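Local coordinates for protein GCN5-related N-acetyltransferase (Streptococcus suis, PDB 3G3S) that is a GCN5-related N-acetyltransferase family member that probably transfers an acetyl group from acetyl-coenzyme A to an amine of undetermined identity, at residues L12-W16 with L75-N79; L217-W221 with K234-E238; D145-Y150 with G174-S180. All coordinates share one frame; numbering follows the deposited sequence. Where two conformers were deposited one is given.

Contact 1. Residues L12-W16 with L75-N79. With EDO (1,2-ethanediol), chain H; EDO (1,2-ethanediol), chain G.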
ATOM      1  N   LEU A  12       6.317  15.128   4.252  1.00 23.49           N
ATOM      2  CA  LEU A  12       6.469  16.391   3.571  1.00 23.45           C
ATOM      3  C   LEU A  12       5.261  16.792   2.752  1.00 25.60           C
ATOM      4  O   LEU A  12       4.988  18.003   2.621  1.00 23.11           O
ATOM      5  CB  LEU A  12       7.672  16.328   2.633  1.00 23.55           C
ATOM      6  CG  LEU A  12       9.026  16.181   3.294  1.00 24.73           C
ATOM      7  CD1 LEU A  12      10.091  15.975   2.245  1.00 22.33           C
ATOM      8  CD2 LEU A  12       9.338  17.403   4.136  1.00 20.34           C
ATOM      9  N   PHE A  13       4.588  15.792   2.164  1.00 22.51           N
ATOM     10  CA  PHE A  13       3.394  15.988   1.339  1.00 24.60           C
ATOM     11  C   PHE A  13       2.178  16.207   2.219  1.00 26.66           C
ATOM     12  O   PHE A  13       1.222  16.881   1.820  1.00 26.93           O
ATOM     13  CB  PHE A  13       3.165  14.775   0.436  1.00 24.22           C
ATOM     14  CG  PHE A  13       4.167  14.656  -0.667  1.00 28.76           C
ATOM     15  CD1 PHE A  13       3.954  15.294  -1.888  1.00 25.07           C
ATOM     16  CD2 PHE A  13       5.331  13.959  -0.481  1.00 28.12           C
ATOM     17  CE1 PHE A  13       4.877  15.190  -2.916  1.00 22.87           C
ATOM     18  CE2 PHE A  13       6.259  13.860  -1.489  1.00 25.51           C
ATOM     19  CZ  PHE A  13       6.030  14.484  -2.717  1.00 24.90           C
ATOM     20  N   GLY A  14       2.233  15.622   3.412  1.00 29.20           N
ATOM     21  CA  GLY A  14       1.221  15.829   4.425  1.00 31.39           C
ATOM     22  C   GLY A  14      -0.106  15.338   3.939  1.00 31.79           C
ATOM     23  O   GLY A  14      -0.172  14.315   3.268  1.00 32.31           O
ATOM     24  N   ASP A  15      -1.147  16.102   4.279  1.00 32.66           N
ATOM     25  CA  ASP A  15      -2.511  15.840   3.891  1.00 35.72           C
ATOM     26  C   ASP A  15      -2.787  16.602   2.585  1.00 33.60           C
ATOM     27  O   ASP A  15      -3.201  17.793   2.593  1.00 35.47           O
ATOM     28  CB  ASP A  15      -3.425  16.330   5.004  1.00 38.57           C
ATOM     29  CG  ASP A  15      -4.853  15.915   4.811  1.00 51.38           C
ATOM     30  OD1 ASP A  15      -5.227  15.493   3.679  1.00 63.04           O
ATOM     31  OD2 ASP A  15      -5.596  16.012   5.819  1.00 63.46           O
ATOM     32  N   TRP A  16      -2.528  15.918   1.473  1.00 26.70           N
ATOM     33  CA  TRP A  16      -2.652  16.504   0.136  1.00 23.38           C
ATOM     34  C   TRP A  16      -3.393  15.462  -0.637  1.00 22.85           C
ATOM     35  O   TRP A  16      -2.811  14.505  -1.091  1.00 21.94           O
ATOM     36  CB  TRP A  16      -1.253  16.787  -0.443  1.00 22.71           C
ATOM     37  CG  TRP A  16      -1.225  17.652  -1.630  1.00 21.18           C
ATOM     38  CD1 TRP A  16      -2.272  18.027  -2.437  1.00 17.00           C
ATOM     39  CD2 TRP A  16      -0.031  18.184  -2.248  1.00 11.90           C
ATOM     40  NE1 TRP A  16      -1.814  18.798  -3.483  1.00 19.63           N
ATOM     41  CE2 TRP A  16      -0.442  18.888  -3.411  1.00 18.97           C
ATOM     42  CE3 TRP A  16       1.319  18.114  -1.940  1.00 26.72           C
ATOM     43  CZ2 TRP A  16       0.444  19.547  -4.228  1.00 22.87           C
ATOM     44  CZ3 TRP A  16       2.181  18.743  -2.751  1.00 12.15           C
ATOM     45  CH2 TRP A  16       1.769  19.454  -3.883  1.00 14.43           C
ATOM     46  N   LEU A  75       3.361  20.999 -13.442  0.80 21.95           N
ATOM     47  CA  LEU A  75       4.004  21.226 -12.157  0.80 22.49           C
ATOM     48  C   LEU A  75       2.951  21.702 -11.166  0.80 22.32           C
ATOM     49  O   LEU A  75       2.236  22.683 -11.442  0.80 22.61           O
ATOM     50  CB  LEU A  75       5.053  22.327 -12.242  0.80 23.50           C
ATOM     51  CG  LEU A  75       6.169  22.128 -13.238  0.80 24.32           C
ATOM     52  CD1 LEU A  75       7.146  23.289 -13.124  0.80 25.34           C
ATOM     53  CD2 LEU A  75       6.847  20.828 -12.961  0.80 28.28           C
ATOM     54  N   VAL A  76       2.864  21.038 -10.020  1.00 19.68           N
ATOM     55  CA  VAL A  76       1.889  21.418  -9.017  1.00 20.74           C
ATOM     56  C   VAL A  76       2.601  21.771  -7.699  1.00 22.14           C
ATOM     57  O   VAL A  76       3.013  20.891  -6.969  1.00 22.81           O
ATOM     58  CB  VAL A  76       0.829  20.332  -8.773  1.00 22.20           C
ATOM     59  CG1 VAL A  76      -0.214  20.886  -7.756  1.00 19.53           C
ATOM     60  CG2 VAL A  76       0.166  19.860 -10.097  1.00 19.85           C
ATOM     61  N   PRO A  77       2.723  23.069  -7.391  1.00 21.45           N
ATOM     62  CA  PRO A  77       3.359  23.495  -6.156  1.00 22.24           C
ATOM     63  C   PRO A  77       2.490  23.276  -4.917  1.00 25.31           C
ATOM     64  O   PRO A  77       1.310  23.639  -4.919  1.00 23.83           O
ATOM     65  CB  PRO A  77       3.524  24.991  -6.347  1.00 23.16           C
ATOM     66  CG  PRO A  77       2.506  25.402  -7.292  1.00 17.69           C
ATOM     67  CD  PRO A  77       2.259  24.224  -8.194  1.00 19.91           C
ATOM     68  N   GLN A  78       3.081  22.729  -3.865  1.00 25.51           N
ATOM     69  CA  GLN A  78       2.363  22.519  -2.631  1.00 22.19           C
ATOM     70  C   GLN A  78       1.980  23.847  -2.032  1.00 24.11           C
ATOM     71  O   GLN A  78       0.929  23.981  -1.398  1.00 21.17           O
ATOM     72  CB  GLN A  78       3.258  21.816  -1.633  1.00 19.24           C
ATOM     73  CG  GLN A  78       2.615  21.587  -0.260  1.00 22.52           C
ATOM     74  CD  GLN A  78       3.528  20.840   0.691  1.00 26.04           C
ATOM     75  OE1 GLN A  78       4.743  21.150   0.826  1.00 19.42           O
ATOM     76  NE2 GLN A  78       2.963  19.856   1.372  1.00 20.44           N
ATOM     77  N   ASN A  79       2.851  24.827  -2.217  1.00 22.21           N
ATOM     78  CA  ASN A  79       2.684  26.132  -1.588  1.00 21.77           C
ATOM     79  C   ASN A  79       3.216  27.290  -2.436  1.00 20.64           C
ATOM     80  O   ASN A  79       3.837  27.099  -3.467  1.00 20.03           O
ATOM     81  CB  ASN A  79       3.330  26.101  -0.192  1.00 19.06           C
ATOM     82  CG  ASN A  79       4.788  25.708  -0.240  1.00 20.50           C
ATOM     83  OD1 ASN A  79       5.549  26.372  -0.885  1.00 21.50           O
ATOM     84  ND2 ASN A  79       5.170  24.621   0.416  1.00 16.47           N
TER
HETATM   85  C1  EDO H 254       0.320  26.866  -4.480  1.00 41.09           C
HETATM   86  O1  EDO H 254      -0.321  26.070  -3.492  1.00 30.01           O
HETATM   87  C2  EDO H 254       0.142  28.320  -4.087  1.00 47.12           C
HETATM   88  O2  EDO H 254      -1.251  28.615  -4.200  1.00 52.09           O
HETATM   89  C1  EDO G 253      -1.960  21.716   0.109  1.00 43.62           C
HETATM   90  O1  EDO G 253      -1.290  20.697   0.867  1.00 56.81           O
HETATM   91  C2  EDO G 253      -1.754  21.508  -1.375  1.00 30.58           C
HETATM   92  O2  EDO G 253      -1.923  22.736  -2.048  1.00 41.30           O
HETATM   93  O   HOH W   1       0.488  19.507   1.934  1.00 28.69           O
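Leu12 meets Gln78 through its carbonyl. Gln78 NE2 donates to Leu12 O over 3.0 Å, with 156° at the hydrogen, and it arrives in the carbonyl plane on a lone pair. The glutamine can span the gap because CG stands anti to the backbone nitrogen (chi1 178°) and the chain runs extended beyond it. Phe13 adds a water bridge: water 1 donates to Phe13 O at 2.7 Å and accepts from Gln78 NE2, so the amide nitrogen serves Leu12 O directly and Phe13 O through the water. Gly14 then leaves helical geometry with positive phi and turns the chain toward Trp16. The six-membered end of the indole meets the aliphatic part of Gln78 obliquely, Trp16 CZ3 being 3.4 Å from Gln78 CB; the indole and amide planes are tilted by 17°. Beside it, Trp16 CZ2 packs on Val76 CG1 at 3.8 Å, while Val76 O sits at the ring edge, close to its plane and 3.6 Å from Trp16 CH2. A 1,2-ethanediol, probably from the crystallisation liquor, places C2 over one indole face, 3.4 Å from Trp16 NE1. Gln78 OE1 is taken by Gly58 N, so both ends of the amide are engaged and its flip state is fixed. The contact thereby ties the exit of helix 2-13 to the end of strand 73-77, just where Asn79 caps helix 80-90. Strand 52-58 touches both partners through Ala57, and helix 19-26 packs on Phe13 and Trp16.

Contact 2. Residues L217-W221 with K234-E238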
ATOM      1  N   LEU A 217     -13.731   0.562  -6.474  1.00 30.89           N
ATOM      2  CA  LEU A 217     -12.684   1.548  -6.695  1.00 31.02           C
ATOM      3  C   LEU A 217     -13.265   2.947  -6.624  1.00 28.67           C
ATOM      4  O   LEU A 217     -14.403   3.159  -7.030  1.00 29.02           O
ATOM      5  CB  LEU A 217     -12.069   1.336  -8.079  1.00 31.00           C
ATOM      6  CG  LEU A 217     -11.481  -0.049  -8.318  1.00 30.66           C
ATOM      7  CD1 LEU A 217     -11.073  -0.210  -9.753  1.00 28.55           C
ATOM      8  CD2 LEU A 217     -10.319  -0.287  -7.379  1.00 32.35           C
ATOM      9  N   TYR A 218     -12.525   3.897  -6.061  1.00 27.41           N
ATOM     10  CA  TYR A 218     -12.971   5.286  -6.068  1.00 25.11           C
ATOM     11  C   TYR A 218     -12.510   5.931  -7.365  1.00 26.38           C
ATOM     12  O   TYR A 218     -11.304   5.870  -7.688  1.00 23.42           O
ATOM     13  CB  TYR A 218     -12.433   6.095  -4.894  1.00 26.85           C
ATOM     14  CG  TYR A 218     -12.827   7.539  -5.005  1.00 27.38           C
ATOM     15  CD1 TYR A 218     -14.144   7.922  -4.811  1.00 24.16           C
ATOM     16  CD2 TYR A 218     -11.905   8.536  -5.359  1.00 27.02           C
ATOM     17  CE1 TYR A 218     -14.544   9.237  -4.947  1.00 24.59           C
ATOM     18  CE2 TYR A 218     -12.307   9.869  -5.481  1.00 27.11           C
ATOM     19  CZ  TYR A 218     -13.647  10.202  -5.269  1.00 21.89           C
ATOM     20  OH  TYR A 218     -14.079  11.495  -5.384  1.00 27.83           O
ATOM     21  N   PRO A 219     -13.448   6.477  -8.166  1.00 24.18           N
ATOM     22  CA  PRO A 219     -13.101   7.185  -9.390  1.00 23.22           C
ATOM     23  C   PRO A 219     -12.831   8.656  -9.105  1.00 24.07           C
ATOM     24  O   PRO A 219     -13.739   9.452  -8.895  1.00 23.08           O
ATOM     25  CB  PRO A 219     -14.346   7.003 -10.258  1.00 27.41           C
ATOM     26  CG  PRO A 219     -15.466   6.885  -9.272  1.00 24.75           C
ATOM     27  CD  PRO A 219     -14.916   6.389  -7.988  1.00 25.39           C
ATOM     28  N   SER A 220     -11.554   9.025  -9.060  1.00 20.39           N
ATOM     29  CA  SER A 220     -11.190  10.424  -8.774  1.00 21.18           C
ATOM     30  C   SER A 220     -11.231  11.349  -9.969  1.00 20.19           C
ATOM     31  O   SER A 220     -10.877  10.940 -11.093  1.00 25.10           O
ATOM     32  CB  SER A 220      -9.745  10.482  -8.239  1.00 19.43           C
ATOM     33  OG  SER A 220      -9.323  11.811  -8.072  1.00 21.78           O
ATOM     34  N   TRP A 221     -11.593  12.603  -9.727  1.00 17.26           N
ATOM     35  CA  TRP A 221     -11.576  13.644 -10.761  1.00 22.23           C
ATOM     36  C   TRP A 221     -10.769  14.854 -10.287  1.00 22.89           C
ATOM     37  O   TRP A 221     -10.988  15.379  -9.186  1.00 23.41           O
ATOM     38  CB  TRP A 221     -12.987  14.101 -11.093  1.00 23.39           C
ATOM     39  CG  TRP A 221     -13.140  14.853 -12.371  1.00 25.46           C
ATOM     40  CD1 TRP A 221     -12.771  16.143 -12.626  1.00 22.80           C
ATOM     41  CD2 TRP A 221     -13.781  14.388 -13.552  1.00 28.44           C
ATOM     42  NE1 TRP A 221     -13.119  16.504 -13.898  1.00 24.07           N
ATOM     43  CE2 TRP A 221     -13.746  15.452 -14.498  1.00 23.98           C
ATOM     44  CE3 TRP A 221     -14.371  13.174 -13.920  1.00 28.91           C
ATOM     45  CZ2 TRP A 221     -14.253  15.325 -15.787  1.00 24.80           C
ATOM     46  CZ3 TRP A 221     -14.892  13.053 -15.214  1.00 25.34           C
ATOM     47  CH2 TRP A 221     -14.827  14.129 -16.126  1.00 26.33           C
ATOM     48  N   LYS A 234     -21.675  17.709 -13.096  1.00 30.52           N
ATOM     49  CA  LYS A 234     -22.808  16.974 -13.676  1.00 31.34           C
ATOM     50  C   LYS A 234     -22.741  15.516 -13.288  1.00 31.69           C
ATOM     51  O   LYS A 234     -23.769  14.888 -13.127  1.00 31.75           O
ATOM     52  CB  LYS A 234     -22.861  17.105 -15.198  1.00 32.35           C
ATOM     53  CG  LYS A 234     -23.191  18.536 -15.688  1.00 35.67           C
ATOM     54  N   LEU A 235     -21.530  14.978 -13.132  1.00 28.74           N
ATOM     55  CA  LEU A 235     -21.347  13.569 -12.776  1.00 27.69           C
ATOM     56  C   LEU A 235     -21.438  13.308 -11.287  1.00 27.35           C
ATOM     57  O   LEU A 235     -21.371  12.165 -10.864  1.00 31.11           O
ATOM     58  CB  LEU A 235     -20.011  13.052 -13.313  1.00 28.77           C
ATOM     59  CG  LEU A 235     -19.904  13.022 -14.845  1.00 28.89           C
ATOM     60  CD1 LEU A 235     -18.478  12.807 -15.257  1.00 24.22           C
ATOM     61  CD2 LEU A 235     -20.806  11.950 -15.461  1.00 21.00           C
ATOM     62  N   GLY A 236     -21.519  14.365 -10.489  1.00 28.39           N
ATOM     63  CA  GLY A 236     -21.701  14.241  -9.039  1.00 28.81           C
ATOM     64  C   GLY A 236     -20.583  14.754  -8.178  1.00 28.45           C
ATOM     65  O   GLY A 236     -20.730  14.799  -6.969  1.00 28.59           O
ATOM     66  N   TYR A 237     -19.451  15.121  -8.779  1.00 27.85           N
ATOM     67  CA  TYR A 237     -18.335  15.626  -7.993  1.00 27.27           C
ATOM     68  C   TYR A 237     -18.635  17.035  -7.490  1.00 27.42           C
ATOM     69  O   TYR A 237     -19.454  17.760  -8.067  1.00 31.07           O
ATOM     70  CB  TYR A 237     -17.035  15.600  -8.822  1.00 24.53           C
ATOM     71  CG  TYR A 237     -16.621  14.228  -9.283  1.00 24.97           C
ATOM     72  CD1 TYR A 237     -15.832  13.428  -8.480  1.00 18.97           C
ATOM     73  CD2 TYR A 237     -16.977  13.742 -10.530  1.00 20.43           C
ATOM     74  CE1 TYR A 237     -15.469  12.172  -8.869  1.00 13.19           C
ATOM     75  CE2 TYR A 237     -16.571  12.497 -10.953  1.00 24.24           C
ATOM     76  CZ  TYR A 237     -15.788  11.714 -10.126  1.00 12.38           C
ATOM     77  OH  TYR A 237     -15.416  10.437 -10.495  1.00 18.39           O
ATOM     78  N   GLU A 238     -17.998  17.420  -6.396  0.60 28.52           N
ATOM     79  CA  GLU A 238     -18.127  18.763  -5.869  0.60 28.48           C
ATOM     80  C   GLU A 238     -16.749  19.359  -5.761  0.60 28.18           C
ATOM     81  O   GLU A 238     -15.784  18.677  -5.395  0.60 30.77           O
ATOM     82  CB  GLU A 238     -18.787  18.774  -4.503  0.60 28.12           C
ATOM     83  CG  GLU A 238     -20.259  18.416  -4.575  0.60 33.77           C
ATOM     84  CD  GLU A 238     -20.939  18.431  -3.229  0.60 37.45           C
ATOM     85  OE1 GLU A 238     -20.339  18.949  -2.263  0.60 36.26           O
ATOM     86  OE2 GLU A 238     -22.085  17.919  -3.149  0.60 47.24           O
TER
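The Tyr237 ring carries Trp221 CB over the centre of one face, a CH-pi contact 3.7 Å from the centroid. At its edge, near the ring plane, lie Pro219 O and Tyr218 OH, the latter 3.8 Å from Tyr237 CE1; Phe108 adds an edge-to-face partner. The Trp221 indole is neither stacked on this ring nor set edge-on to it: its five-membered ring is inclined at 43°, and Trp221 CE3 touches Tyr237 CE2 at 3.8 Å. Further round the indole, Trp221 CZ3 packs on Leu235 CD1 at 3.6 Å, the two side chains crossing at about a right angle. Tyr237 CG, anti to the carbonyl carbon (chi1 -61°), directs the ring to the strand. Its backbone follows the Schellman motif at Gly236 that ends helix 226-235, which brings the chain round toward strand 218-223. Tyr237 OH donates a short 2.5 Å hydrogen bond to Pro219 O, approaching from 47° above the carbonyl plane rather than along a lone pair. Here is a compact example of how an apolar core accommodates polar atoms: the buried phenol finds its acceptor in the strand backbone, Tyr218 OH bonds to Thr106 and Trp221 NE1 to Ser228. The aromatic surfaces can therefore pack closely while their heteroatoms remain satisfied, and the phenol bond would probably limit how the Tyr237 ring can shift.

Contact 3. Residues D145-Y150 with G174-S180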
ATOM      1  N   ASP A 145      -3.087   9.572 -23.542  1.00 22.28           N
ATOM      2  CA  ASP A 145      -3.084   9.591 -22.079  1.00 23.49           C
ATOM      3  C   ASP A 145      -4.157   8.702 -21.450  1.00 23.25           C
ATOM      4  O   ASP A 145      -4.144   8.485 -20.238  1.00 21.85           O
ATOM      5  CB  ASP A 145      -3.244  11.017 -21.564  1.00 25.90           C
ATOM      6  CG  ASP A 145      -2.025  11.865 -21.831  1.00 33.83           C
ATOM      7  OD1 ASP A 145      -0.937  11.294 -22.072  1.00 37.65           O
ATOM      8  OD2 ASP A 145      -2.169  13.101 -21.794  1.00 42.81           O
ATOM      9  N   LEU A 146      -5.085   8.194 -22.254  1.00 25.68           N
ATOM     10  CA  LEU A 146      -6.078   7.252 -21.720  1.00 24.09           C
ATOM     11  C   LEU A 146      -5.395   5.965 -21.176  1.00 24.00           C
ATOM     12  O   LEU A 146      -5.860   5.364 -20.206  1.00 24.19           O
ATOM     13  CB  LEU A 146      -7.099   6.908 -22.789  1.00 23.64           C
ATOM     14  CG  LEU A 146      -8.034   8.039 -23.218  1.00 25.28           C
ATOM     15  CD1 LEU A 146      -8.961   7.580 -24.332  1.00 26.91           C
ATOM     16  CD2 LEU A 146      -8.812   8.573 -22.011  1.00 19.13           C
ATOM     17  N   VAL A 147      -4.288   5.559 -21.816  1.00 24.20           N
ATOM     18  CA  VAL A 147      -3.554   4.360 -21.460  1.00 23.31           C
ATOM     19  C   VAL A 147      -2.035   4.496 -21.398  1.00 25.52           C
ATOM     20  O   VAL A 147      -1.382   3.611 -20.852  1.00 25.34           O
ATOM     21  CB  VAL A 147      -3.824   3.247 -22.488  1.00 25.40           C
ATOM     22  CG1 VAL A 147      -5.319   3.050 -22.671  1.00 20.78           C
ATOM     23  CG2 VAL A 147      -3.171   3.539 -23.834  1.00 22.84           C
ATOM     24  N   GLY A 148      -1.496   5.588 -21.938  1.00 28.19           N
ATOM     25  CA  GLY A 148      -0.038   5.762 -22.094  1.00 25.96           C
ATOM     26  C   GLY A 148       0.835   5.883 -20.873  1.00 29.09           C
ATOM     27  O   GLY A 148       2.066   5.832 -20.990  1.00 30.17           O
ATOM     28  N   ASN A 149       0.242   6.073 -19.704  1.00 29.33           N
ATOM     29  CA  ASN A 149       1.035   6.180 -18.501  1.00 30.74           C
ATOM     30  C   ASN A 149       1.426   4.830 -17.947  1.00 30.14           C
ATOM     31  O   ASN A 149       2.297   4.757 -17.106  1.00 29.34           O
ATOM     32  CB  ASN A 149       0.287   6.998 -17.459  1.00 32.82           C
ATOM     33  CG  ASN A 149       0.187   8.425 -17.858  1.00 36.87           C
ATOM     34  OD1 ASN A 149       1.205   9.078 -18.094  1.00 41.16           O
ATOM     35  ND2 ASN A 149      -1.028   8.920 -17.979  1.00 46.67           N
ATOM     36  N   TYR A 150       0.794   3.769 -18.432  1.00 29.03           N
ATOM     37  CA  TYR A 150       1.103   2.432 -17.982  1.00 30.09           C
ATOM     38  C   TYR A 150       2.322   1.929 -18.786  1.00 32.89           C
ATOM     39  O   TYR A 150       2.532   2.339 -19.912  1.00 30.50           O
ATOM     40  CB  TYR A 150      -0.148   1.541 -18.068  1.00 30.28           C
ATOM     41  CG  TYR A 150      -1.166   2.003 -17.040  1.00 22.66           C
ATOM     42  CD1 TYR A 150      -1.931   3.138 -17.269  1.00 27.06           C
ATOM     43  CD2 TYR A 150      -1.305   1.360 -15.807  1.00 22.47           C
ATOM     44  CE1 TYR A 150      -2.851   3.617 -16.325  1.00 23.06           C
ATOM     45  CE2 TYR A 150      -2.231   1.838 -14.847  1.00 24.14           C
ATOM     46  CZ  TYR A 150      -2.995   2.980 -15.136  1.00 21.55           C
ATOM     47  OH  TYR A 150      -3.886   3.522 -14.243  1.00 27.05           O
ATOM     48  N   GLY A 174     -13.217   8.851 -24.916  1.00 23.48           N
ATOM     49  CA  GLY A 174     -12.844   7.857 -23.930  1.00 22.58           C
ATOM     50  C   GLY A 174     -12.651   8.441 -22.549  1.00 22.97           C
ATOM     51  O   GLY A 174     -12.373   9.662 -22.374  1.00 23.98           O
ATOM     52  N   ALA A 175     -12.870   7.575 -21.561  1.00 22.46           N
ATOM     53  CA  ALA A 175     -12.692   7.904 -20.147  1.00 23.50           C
ATOM     54  C   ALA A 175     -11.897   6.758 -19.588  1.00 24.23           C
ATOM     55  O   ALA A 175     -12.321   5.607 -19.684  1.00 22.91           O
ATOM     56  CB  ALA A 175     -14.005   8.031 -19.429  1.00 25.77           C
ATOM     57  N   SER A 176     -10.729   7.040 -19.031  1.00 24.60           N
ATOM     58  CA  SER A 176      -9.841   5.963 -18.586  1.00 24.70           C
ATOM     59  C   SER A 176      -8.978   6.369 -17.408  1.00 25.53           C
ATOM     60  O   SER A 176      -8.993   7.509 -16.967  1.00 25.80           O
ATOM     61  CB  SER A 176      -8.949   5.497 -19.759  1.00 24.20           C
ATOM     62  OG  SER A 176      -8.097   4.421 -19.419  1.00 23.16           O
ATOM     63  N   SER A 177      -8.259   5.395 -16.876  1.00 25.52           N
ATOM     64  CA  SER A 177      -7.422   5.622 -15.748  1.00 24.38           C
ATOM     65  C   SER A 177      -6.092   6.235 -16.185  1.00 22.22           C
ATOM     66  O   SER A 177      -5.306   5.565 -16.832  1.00 21.96           O
ATOM     67  CB  SER A 177      -7.159   4.306 -15.034  1.00 23.99           C
ATOM     68  OG  SER A 177      -6.726   3.333 -15.948  1.00 23.37           O
ATOM     69  N   TYR A 178      -5.875   7.500 -15.844  1.00 21.42           N
ATOM     70  CA  TYR A 178      -4.569   8.149 -16.070  1.00 22.08           C
ATOM     71  C   TYR A 178      -3.513   7.537 -15.130  1.00 23.02           C
ATOM     72  O   TYR A 178      -2.279   7.433 -15.442  1.00 24.18           O
ATOM     73  CB  TYR A 178      -4.713   9.628 -15.760  1.00 23.03           C
ATOM     74  CG  TYR A 178      -3.468  10.474 -16.050  1.00 20.90           C
ATOM     75  CD1 TYR A 178      -3.251  11.014 -17.331  1.00 30.06           C
ATOM     76  CD2 TYR A 178      -2.563  10.776 -15.057  1.00 25.28           C
ATOM     77  CE1 TYR A 178      -2.126  11.807 -17.599  1.00 30.00           C
ATOM     78  CE2 TYR A 178      -1.419  11.571 -15.327  1.00 31.05           C
ATOM     79  CZ  TYR A 178      -1.219  12.081 -16.592  1.00 33.34           C
ATOM     80  OH  TYR A 178      -0.103  12.864 -16.837  1.00 34.48           O
ATOM     81  N   ALA A 179      -4.011   7.163 -13.954  1.00 23.51           N
ATOM     82  CA  ALA A 179      -3.275   6.508 -12.903  1.00 24.05           C
ATOM     83  C   ALA A 179      -4.254   5.696 -12.038  1.00 22.23           C
ATOM     84  O   ALA A 179      -5.495   5.864 -12.089  1.00 25.56           O
ATOM     85  CB  ALA A 179      -2.530   7.535 -12.045  1.00 21.73           C
ATOM     86  N   SER A 180      -3.642   4.837 -11.245  1.00 25.01           N
ATOM     87  CA  SER A 180      -4.282   3.916 -10.308  1.00 25.68           C
ATOM     88  C   SER A 180      -3.573   3.975  -8.972  1.00 25.66           C
ATOM     89  O   SER A 180      -2.334   4.114  -8.920  1.00 24.77           O
ATOM     90  CB  SER A 180      -4.129   2.473 -10.799  1.00 25.22           C
ATOM     91  OG  SER A 180      -4.583   2.316 -12.099  1.00 25.69           O
TER
HETATM   92  O   HOH W   2      -2.792   6.355 -18.830  1.00 27.90           O
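Tyr150 CG lies anti to its carbonyl carbon (chi1 -68°), which swings the phenol to Ser177 and Ser180, while Ser176 OG stands anti to its backbone nitrogen (chi1 -178°) and faces Leu146 O. Ser176 OG donates to Leu146 O at 2.6 Å, tilted 31° from the carbonyl plane; Leu161 O lies within hydrogen-bonding reach of the same hydroxyl. Leu146 CD2 rests 3.8 Å from Ser176 CB, and Leu146 CD1 lies 3.9 Å from Gly174 CA. In the type I turn 147-150, Asn149 ND2 sits 3.0 Å above the Tyr178 ring, off centre, and makes a weak hydrogen bond to Tyr178 O. Water 2 lies between the turn and the strand, donating to Asp145 O at 2.9 Å and weakly to Ser177 O. The Tyr178 hydroxyl has its own partner in Ser51. Tyr150 OH donates to Ser180 OG at 2.6 Å and weakly accepts from Ser177 OG at 3.3 Å. This gives a run of hydrogen bonds, with one weak link, from Leu161 N to Leu159 O. Hydroxyls, and weakly one water, thus reach a buried loop that makes no backbone-to-backbone bond with the strand, which itself pairs with its sheet neighbours.

Overall arrangement
All three contacts reach the one mixed sheet, yet none touches another. Contacts 2 and 3 are closest, with centres about 16 Å apart and nearest atoms about 7 Å; strand 184-191 runs between their strands and pairs with both. Contact 1 lies in the other half of the sheet, on strand 73-77, its centre about 21 Å from that of contact 2 and 23 Å from that of contact 3. In GNAT relatives acetyl-coenzyme A binds where two neighbouring parallel strands splay; strands 184-191 and 218-223 probably correspond, placing contact 2 beside that cleft. A cacodylate ion, probably from the crystallisation liquor, lies about 3 Å from the Trp221 side chain and may mark a pocket.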